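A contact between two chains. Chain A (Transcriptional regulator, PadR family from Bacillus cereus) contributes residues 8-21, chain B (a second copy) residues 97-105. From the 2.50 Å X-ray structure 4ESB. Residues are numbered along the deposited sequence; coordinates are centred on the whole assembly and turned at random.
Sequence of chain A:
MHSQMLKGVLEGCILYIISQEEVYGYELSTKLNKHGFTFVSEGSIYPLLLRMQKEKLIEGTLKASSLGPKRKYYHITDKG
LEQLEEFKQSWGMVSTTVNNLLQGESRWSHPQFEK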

# COMPACT_ATOMS: atom_id res chain seq x y z
N GLY A 8 -1.59 5.94 0.37
CA GLY A 8 -2.48 4.87 -0.04
C GLY A 8 -3.32 4.37 1.13
O GLY A 8 -4.52 4.14 1.00
N VAL A 9 -2.67 4.22 2.28
CA VAL A 9 -3.30 3.61 3.45
C VAL A 9 -3.76 4.63 4.49
O VAL A 9 -4.24 4.26 5.56
CB VAL A 9 -2.31 2.66 4.15
CG1 VAL A 9 -1.82 1.59 3.18
CG2 VAL A 9 -1.14 3.44 4.72
N LEU A 10 -3.62 5.91 4.17
CA LEU A 10 -3.90 6.97 5.14
C LEU A 10 -5.40 7.12 5.41
O LEU A 10 -5.81 7.33 6.55
CB LEU A 10 -3.31 8.30 4.66
CG LEU A 10 -3.51 9.52 5.55
CD1 LEU A 10 -2.85 9.34 6.91
CD2 LEU A 10 -2.97 10.75 4.85
N GLU A 11 -6.20 7.01 4.36
CA GLU A 11 -7.65 7.09 4.50
C GLU A 11 -8.16 5.98 5.43
O GLU A 11 -9.03 6.21 6.27
CB GLU A 11 -8.33 6.98 3.13
CG GLU A 11 -9.85 7.02 3.18
CD GLU A 11 -10.46 7.43 1.85
OE1 GLU A 11 -9.70 7.75 0.91
OE2 GLU A 11 -11.71 7.44 1.74
N GLY A 12 -7.60 4.79 5.27
CA GLY A 12 -7.99 3.65 6.08
C GLY A 12 -7.60 3.79 7.54
O GLY A 12 -8.34 3.39 8.43
N CYS A 13 -6.42 4.35 7.78
CA CYS A 13 -5.94 4.53 9.15
C CYS A 13 -6.70 5.65 9.85
O CYS A 13 -6.90 5.62 11.06
CB CYS A 13 -4.44 4.83 9.15
SG CYS A 13 -3.43 3.41 8.65
N ILE A 14 -7.12 6.64 9.07
CA ILE A 14 -7.98 7.70 9.57
C ILE A 14 -9.34 7.14 9.98
O ILE A 14 -9.88 7.50 11.03
CB ILE A 14 -8.16 8.82 8.53
CG1 ILE A 14 -6.92 9.73 8.54
CG2 ILE A 14 -9.41 9.64 8.82
CD1 ILE A 14 -6.96 10.84 7.52
N LEU A 15 -9.90 6.26 9.16
CA LEU A 15 -11.17 5.63 9.50
C LEU A 15 -11.02 4.77 10.75
O LEU A 15 -11.90 4.78 11.62
CB LEU A 15 -11.69 4.76 8.35
CG LEU A 15 -12.20 5.48 7.10
CD1 LEU A 15 -12.54 4.47 6.01
CD2 LEU A 15 -13.41 6.34 7.42
N TYR A 16 -9.92 4.04 10.85
CA TYR A 16 -9.69 3.21 12.03
C TYR A 16 -9.69 4.05 13.29
O TYR A 16 -10.38 3.74 14.26
CB TYR A 16 -8.36 2.46 11.94
CG TYR A 16 -8.09 1.64 13.18
CD1 TYR A 16 -8.76 0.45 13.40
CD2 TYR A 16 -7.19 2.08 14.14
CE1 TYR A 16 -8.53 -0.30 14.53
CE2 TYR A 16 -6.96 1.34 15.28
CZ TYR A 16 -7.63 0.15 15.48
OH TYR A 16 -7.40 -0.59 16.61
N ILE A 17 -8.91 5.12 13.27
CA ILE A 17 -8.75 5.99 14.43
C ILE A 17 -10.08 6.61 14.83
O ILE A 17 -10.46 6.58 16.00
CB ILE A 17 -7.71 7.09 14.17
CG1 ILE A 17 -6.30 6.49 14.25
CG2 ILE A 17 -7.85 8.22 15.17
CD1 ILE A 17 -5.24 7.31 13.54
N ILE A 18 -10.79 7.17 13.85
CA ILE A 18 -12.08 7.80 14.12
C ILE A 18 -13.11 6.78 14.59
O ILE A 18 -13.99 7.10 15.39
CB ILE A 18 -12.63 8.52 12.87
CG1 ILE A 18 -11.70 9.68 12.49
CG2 ILE A 18 -14.03 9.04 13.13
CD1 ILE A 18 -12.22 10.56 11.36
N SER A 19 -13.01 5.54 14.11
CA SER A 19 -13.95 4.49 14.50
C SER A 19 -13.79 4.16 15.98
O SER A 19 -14.73 3.69 16.63
CB SER A 19 -13.77 3.23 13.64
OG SER A 19 -12.73 2.39 14.11
N GLN A 20 -12.59 4.41 16.51
CA GLN A 20 -12.27 4.04 17.88
C GLN A 20 -12.50 5.18 18.86
O GLN A 20 -12.72 4.95 20.04
CB GLN A 20 -10.82 3.55 17.97
CG GLN A 20 -10.58 2.22 17.27
CD GLN A 20 -11.40 1.09 17.86
OE1 GLN A 20 -11.44 0.91 19.07
NE2 GLN A 20 -12.07 0.33 16.99
N GLU A 21 -12.46 6.41 18.36
CA GLU A 21 -12.67 7.57 19.21
C GLU A 21 -13.03 8.82 18.41
O GLU A 21 -12.37 9.17 17.44
CB GLU A 21 -11.41 7.86 20.03
CG GLU A 21 -11.56 9.02 21.00
CD GLU A 21 -10.22 9.52 21.52
OE1 GLU A 21 -9.18 8.94 21.16
OE2 GLU A 21 -10.21 10.51 22.29
N THR B 97 4.05 1.02 10.49
CA THR B 97 3.13 2.07 10.92
C THR B 97 1.68 1.58 10.97
O THR B 97 1.00 1.75 11.98
CB THR B 97 3.22 3.30 9.98
OG1 THR B 97 4.53 3.88 10.09
CG2 THR B 97 2.18 4.34 10.35
N VAL B 98 1.22 0.98 9.88
CA VAL B 98 -0.16 0.51 9.79
C VAL B 98 -0.41 -0.68 10.72
O VAL B 98 -1.44 -0.74 11.40
CB VAL B 98 -0.53 0.11 8.34
CG1 VAL B 98 -1.87 -0.61 8.31
CG2 VAL B 98 -0.55 1.34 7.45
N ASN B 99 0.51 -1.63 10.76
CA ASN B 99 0.34 -2.82 11.58
C ASN B 99 0.32 -2.52 13.08
O ASN B 99 -0.43 -3.16 13.82
CB ASN B 99 1.43 -3.86 11.28
CG ASN B 99 1.10 -4.71 10.07
OD1 ASN B 99 -0.07 -4.95 9.77
ND2 ASN B 99 2.13 -5.19 9.38
N ASN B 100 1.13 -1.57 13.52
CA ASN B 100 1.11 -1.17 14.93
C ASN B 100 -0.21 -0.49 15.28
O ASN B 100 -0.77 -0.71 16.35
CB ASN B 100 2.27 -0.22 15.25
CG ASN B 100 3.60 -0.94 15.32
OD1 ASN B 100 3.66 -2.17 15.34
ND2 ASN B 100 4.68 -0.17 15.37
N LEU B 101 -0.71 0.33 14.36
CA LEU B 101 -1.94 1.07 14.58
C LEU B 101 -3.15 0.15 14.72
O LEU B 101 -3.95 0.30 15.65
CB LEU B 101 -2.19 2.05 13.43
CG LEU B 101 -3.45 2.89 13.58
CD1 LEU B 101 -3.37 3.74 14.84
CD2 LEU B 101 -3.67 3.77 12.35
N LEU B 102 -3.29 -0.80 13.80
CA LEU B 102 -4.48 -1.65 13.74
C LEU B 102 -4.55 -2.68 14.87
O LEU B 102 -5.33 -3.63 14.79
CB LEU B 102 -4.55 -2.36 12.39
CG LEU B 102 -4.74 -1.46 11.17
CD1 LEU B 102 -4.85 -2.28 9.89
CD2 LEU B 102 -5.97 -0.57 11.34
N GLN B 103 -3.73 -2.51 15.90
CA GLN B 103 -3.73 -3.43 17.03
C GLN B 103 -3.71 -2.65 18.35
O GLN B 103 -3.04 -3.05 19.30
CB GLN B 103 -2.52 -4.36 16.93
CG GLN B 103 -2.27 -4.86 15.52
CD GLN B 103 -1.01 -5.70 15.40
OE1 GLN B 103 -0.18 -5.74 16.31
NE2 GLN B 103 -0.86 -6.39 14.27
N GLY B 104 -4.44 -1.54 18.39
CA GLY B 104 -4.49 -0.69 19.56
C GLY B 104 -5.55 -1.10 20.57
O GLY B 104 -5.26 -1.28 21.75
N GLU B 105 -6.79 -1.24 20.09
CA GLU B 105 -7.93 -1.58 20.94
C GLU B 105 -8.39 -0.36 21.74
O GLU B 105 -8.89 -0.49 22.85
CB GLU B 105 -7.60 -2.74 21.90
CG GLU B 105 -7.27 -4.04 21.20
CD GLU B 105 -8.49 -4.68 20.58
OE1 GLU B 105 -9.31 -5.25 21.33
OE2 GLU B 105 -8.63 -4.62 19.34

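The centre of this contact is a tyrosine packed against two consecutive leucines. A:Tyr16 leaves its helix with CA-to-CB pointing toward chain B and chi1 in the t well, and it loses more surface to the other stretch than any other residue. B:Leu102 covers one face of the ring: its CD2 sits 3.8 Å from the centroid of the A:Tyr16 ring, 24° off the normal, a CH-pi contact. B:Leu101 meets the same ring through both side chain and backbone, with its CG 3.9 Å from A:Tyr16 CD2 and its carbonyl O 3.2 Å from A:Tyr16 CE2. Both leucines start sideways, and their rotamers, t,p for B:Leu101 and m,t for B:Leu102, bring the ends nearer to chain A.

B:Leu101 also reaches a second turn of the partner helix. Its CD2 packs 3.5 Å from A:Cys13 CB and, more loosely, 4.1 Å from A:Ile17 CD1. Further toward the N-terminal ends, B:Val98 continues the apolar strip: its CG2 lies 3.7 Å from A:Cys13 SG and 3.5 Å from A:Val9 CG2. The helices run nearly parallel, at 17°, with axes 11.0 Å apart at closest approach. From A:Val9, just ahead of the helix, the contacting positions 9, 13, 16, 17 and 20 repeat at three- and four-residue steps, as expected for one side of a helix.

The polar edge begins where chain B leaves its helix at B:Leu102. The hydroxyl of A:Tyr16 extends beyond the leucines to the following backbone, with OH 3.6 Å from both B:Gly104 N and B:Glu105 N. No hydrogen bond crosses between the stretches; the close contacts are mostly apolar. At the exposed margin, A:Gln20 OE1 comes only to 4.2 Å from B:Glu105 C, beside the poorly ordered end of the chain B stretch.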